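Local atomic coordinates of putative signal transduction protein with CBS domains (Kribbella flavida, PDB entry 4NOC), a protein that is of unknown function but, as a protein with paired CBS domains, probably takes part in signal transduction, perhaps by sensing a small ligand. Residues V105-T110 against V128-E133. Sequence-based numbering, arbitrary orientation.
Sequences VKHDDT and VVKNKE. With SO4 (sulfate ion), chain E.
The His107 ring carries the aliphatic chain of Lys130 over one face and a sulfate ion at its edge, in plane. Lys130 CG stands 3.9 Å from the centroid of the His107 ring, 11° off the normal, a CH-pi contact. The lysine chain is extended past the ring, CD reaching His107 CD2, and its NZ goes on to a salt bridge with Glu7. With His107 CG between the backbone N and the carbonyl carbon (chi1 75°), the ring is folded back beside the residue's own N, and ND1 and N can share sulfate O3, the bond from His107 N to O3 being 3.1 Å and the approach of ND1 to O3, at 2.4 Å, too short to be taken literally. The sulfate, probably from the crystallisation liquor, also rests against Lys106 CG. Strands 104-106 and 125-130, which carry or lead into these residues, run parallel, joined through helix 111-121 in the beta-alpha-beta unit of a CBS domain. Their pairing is weak here: Val129 N to Val105 O is 3.3 Å, and the weak bond from His107 N to Val129 O (3.1 Å) is bent, with an N-H...O angle of 125°, as the same N-H also serves sulfate O3. Val105 CG2 meets Val128 CG2 at 3.9 Å on the buried face, where Ile117 of the helix packs on Val105 and Ile135 of strand 133-139 on Val128. Val128 CG1 touches His107 CA just where the chain leaves the strand for a type I turn from Lys106 to Asp109. An alanine at His107 would probably leave the Lys130 methylenes without their flat partner and the sulfate without the ring at its side.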
ATOM      1  N   VAL A 105       0.708  15.808  -7.445  1.00 23.72           N
ATOM      2  CA  VAL A 105       1.853  16.540  -7.993  1.00 23.67           C
ATOM      3  C   VAL A 105       1.524  17.114  -9.374  1.00 28.52           C
ATOM      4  O   VAL A 105       0.744  16.527 -10.131  1.00 28.01           O
ATOM      5  CB  VAL A 105       3.135  15.644  -8.061  1.00 25.42           C
ATOM      6  CG1 VAL A 105       3.451  15.051  -6.682  1.00 23.76           C
ATOM      7  CG2 VAL A 105       2.975  14.514  -9.078  1.00 22.27           C
ATOM      8  N   LYS A 106       2.087  18.275  -9.692  1.00 31.45           N
ATOM      9  CA  LYS A 106       1.898  18.872 -11.005  1.00 35.40           C
ATOM     10  C   LYS A 106       2.567  18.009 -12.059  1.00 33.09           C
ATOM     11  O   LYS A 106       3.659  17.473 -11.825  1.00 34.48           O
ATOM     12  CB  LYS A 106       2.494  20.284 -11.051  1.00 34.51           C
ATOM     13  CG  LYS A 106       1.769  21.262 -10.143  1.00 37.48           C
ATOM     14  CD  LYS A 106       2.423  22.646 -10.121  1.00 32.41           C
ATOM     15  CE  LYS A 106       1.769  23.492  -9.034  1.00 46.03           C
ATOM     16  NZ  LYS A 106       2.131  24.927  -9.122  1.00 56.84           N
ATOM     17  N   HIS A 107       1.932  17.911 -13.225  1.00 34.76           N
ATOM     18  CA  HIS A 107       2.432  17.063 -14.300  1.00 35.09           C
ATOM     19  C   HIS A 107       3.851  17.423 -14.727  1.00 31.78           C
ATOM     20  O   HIS A 107       4.605  16.538 -15.124  1.00 29.38           O
ATOM     21  CB  HIS A 107       1.502  17.120 -15.514  1.00 33.51           C
ATOM     22  CG  HIS A 107       1.619  18.391 -16.295  1.00 37.74           C
ATOM     23  ND1 HIS A 107       1.035  19.572 -15.884  1.00 39.66           N
ATOM     24  CD2 HIS A 107       2.268  18.672 -17.451  1.00 36.79           C
ATOM     25  CE1 HIS A 107       1.323  20.527 -16.750  1.00 38.59           C
ATOM     26  NE2 HIS A 107       2.071  20.008 -17.709  1.00 49.71           N
ATOM     27  N   ASP A 108       4.235  18.698 -14.648  1.00 31.08           N
ATOM     28  CA  ASP A 108       5.601  19.036 -15.046  1.00 32.00           C
ATOM     29  C   ASP A 108       6.638  19.017 -13.926  1.00 36.63           C
ATOM     30  O   ASP A 108       7.770  19.472 -14.130  1.00 35.98           O
ATOM     31  CB  ASP A 108       5.679  20.345 -15.824  1.00 37.21           C
ATOM     32  CG  ASP A 108       4.912  21.460 -15.165  1.00 49.60           C
ATOM     33  OD1 ASP A 108       4.519  21.303 -13.987  1.00 48.13           O
ATOM     34  OD2 ASP A 108       4.710  22.498 -15.829  1.00 61.50           O
ATOM     35  N   ASP A 109       6.275  18.487 -12.757  1.00 27.94           N
ATOM     36  CA  ASP A 109       7.264  18.265 -11.709  1.00 26.53           C
ATOM     37  C   ASP A 109       8.383  17.343 -12.212  1.00 35.47           C
ATOM     38  O   ASP A 109       8.126  16.409 -12.983  1.00 30.59           O
ATOM     39  CB  ASP A 109       6.625  17.572 -10.510  1.00 24.66           C
ATOM     40  CG  ASP A 109       5.919  18.529  -9.593  1.00 29.24           C
ATOM     41  OD1 ASP A 109       5.937  19.751  -9.863  1.00 26.89           O
ATOM     42  OD2 ASP A 109       5.370  18.049  -8.581  1.00 28.37           O
ATOM     43  N   THR A 110       9.608  17.565 -11.735  1.00 34.28           N
ATOM     44  CA  THR A 110      10.729  16.678 -12.070  1.00 27.85           C
ATOM     45  C   THR A 110      10.719  15.454 -11.193  1.00 30.22           C
ATOM     46  O   THR A 110       9.997  15.394 -10.191  1.00 37.58           O
ATOM     47  CB  THR A 110      12.078  17.368 -11.880  1.00 27.07           C
ATOM     48  OG1 THR A 110      12.241  17.697 -10.494  1.00 28.95           O
ATOM     49  CG2 THR A 110      12.153  18.665 -12.750  1.00 29.74           C
ATOM     50  N   VAL A 128      -1.319  12.335 -10.263  1.00 31.26           N
ATOM     51  CA  VAL A 128      -0.743  13.325 -11.152  1.00 31.46           C
ATOM     52  C   VAL A 128      -1.869  14.042 -11.880  1.00 31.56           C
ATOM     53  O   VAL A 128      -2.805  13.412 -12.404  1.00 30.71           O
ATOM     54  CB  VAL A 128       0.258  12.694 -12.133  1.00 31.81           C
ATOM     55  CG1 VAL A 128       1.019  13.777 -12.875  1.00 25.65           C
ATOM     56  CG2 VAL A 128       1.244  11.833 -11.367  1.00 29.09           C
ATOM     57  N   VAL A 129      -1.810  15.368 -11.874  1.00 33.33           N
ATOM     58  CA  VAL A 129      -2.860  16.156 -12.511  1.00 35.03           C
ATOM     59  C   VAL A 129      -2.269  17.034 -13.620  1.00 39.90           C
ATOM     60  O   VAL A 129      -1.128  17.500 -13.515  1.00 42.76           O
ATOM     61  CB  VAL A 129      -3.685  16.958 -11.466  1.00 43.09           C
ATOM     62  CG1 VAL A 129      -4.264  18.257 -12.050  1.00 38.12           C
ATOM     63  CG2 VAL A 129      -4.805  16.080 -10.913  1.00 46.70           C
ATOM     64  N   LYS A 130      -3.022  17.190 -14.705  1.00 43.32           N
ATOM     65  CA  LYS A 130      -2.671  18.115 -15.783  1.00 46.86           C
ATOM     66  C   LYS A 130      -3.928  18.863 -16.227  1.00 48.26           C
ATOM     67  O   LYS A 130      -4.926  18.243 -16.611  1.00 50.90           O
ATOM     68  CB  LYS A 130      -2.034  17.366 -16.964  1.00 50.73           C
ATOM     69  CG  LYS A 130      -1.750  18.229 -18.209  1.00 56.67           C
ATOM     70  CD  LYS A 130      -0.937  17.435 -19.249  1.00 55.89           C
ATOM     71  CE  LYS A 130      -0.591  18.276 -20.486  1.00 57.96           C
ATOM     72  NZ  LYS A 130       0.494  17.646 -21.305  1.00 58.42           N
ATOM     73  N   ASN A 131      -3.876  20.192 -16.150  1.00 47.21           N
ATOM     74  CA  ASN A 131      -5.022  21.038 -16.468  1.00 52.31           C
ATOM     75  C   ASN A 131      -6.288  20.547 -15.786  1.00 53.10           C
ATOM     76  O   ASN A 131      -7.293  20.321 -16.450  1.00 57.57           O
ATOM     77  CB  ASN A 131      -5.235  21.149 -17.988  1.00 53.79           C
ATOM     78  N   LYS A 132      -6.206  20.345 -14.469  1.00 49.42           N
ATOM     79  CA  LYS A 132      -7.346  19.938 -13.635  1.00 45.73           C
ATOM     80  C   LYS A 132      -7.833  18.505 -13.902  1.00 50.26           C
ATOM     81  O   LYS A 132      -8.836  18.066 -13.324  1.00 55.23           O
ATOM     82  CB  LYS A 132      -8.509  20.931 -13.751  1.00 49.83           C
ATOM     83  CG  LYS A 132      -8.228  22.337 -13.202  1.00 55.90           C
ATOM     84  CD  LYS A 132      -8.068  22.321 -11.679  1.00 60.10           C
ATOM     85  CE  LYS A 132      -7.959  23.730 -11.079  1.00 59.70           C
ATOM     86  NZ  LYS A 132      -9.271  24.438 -10.956  1.00 58.40           N
ATOM     87  N   GLU A 133      -7.118  17.776 -14.760  1.00 47.58           N
ATOM     88  CA  GLU A 133      -7.458  16.384 -15.050  1.00 42.49           C
ATOM     89  C   GLU A 133      -6.447  15.428 -14.420  1.00 40.18           C
ATOM     90  O   GLU A 133      -5.230  15.641 -14.504  1.00 39.36           O
ATOM     91  CB  GLU A 133      -7.521  16.147 -16.561  1.00 50.66           C
ATOM     92  CG  GLU A 133      -8.657  16.880 -17.259  1.00 54.84           C
TER
HETATM   93  S   SO4 E 201      -0.803  21.518 -13.671  0.89 74.71           S
HETATM   94  O1  SO4 E 201      -0.237  22.518 -12.772  0.89 75.60           O
HETATM   95  O2  SO4 E 201      -1.077  22.134 -14.974  0.89 74.35           O
HETATM   96  O3  SO4 E 201       0.128  20.397 -13.800  0.89 69.43           O
HETATM   97  O4  SO4 E 201      -2.061  21.043 -13.105  0.89 78.81           O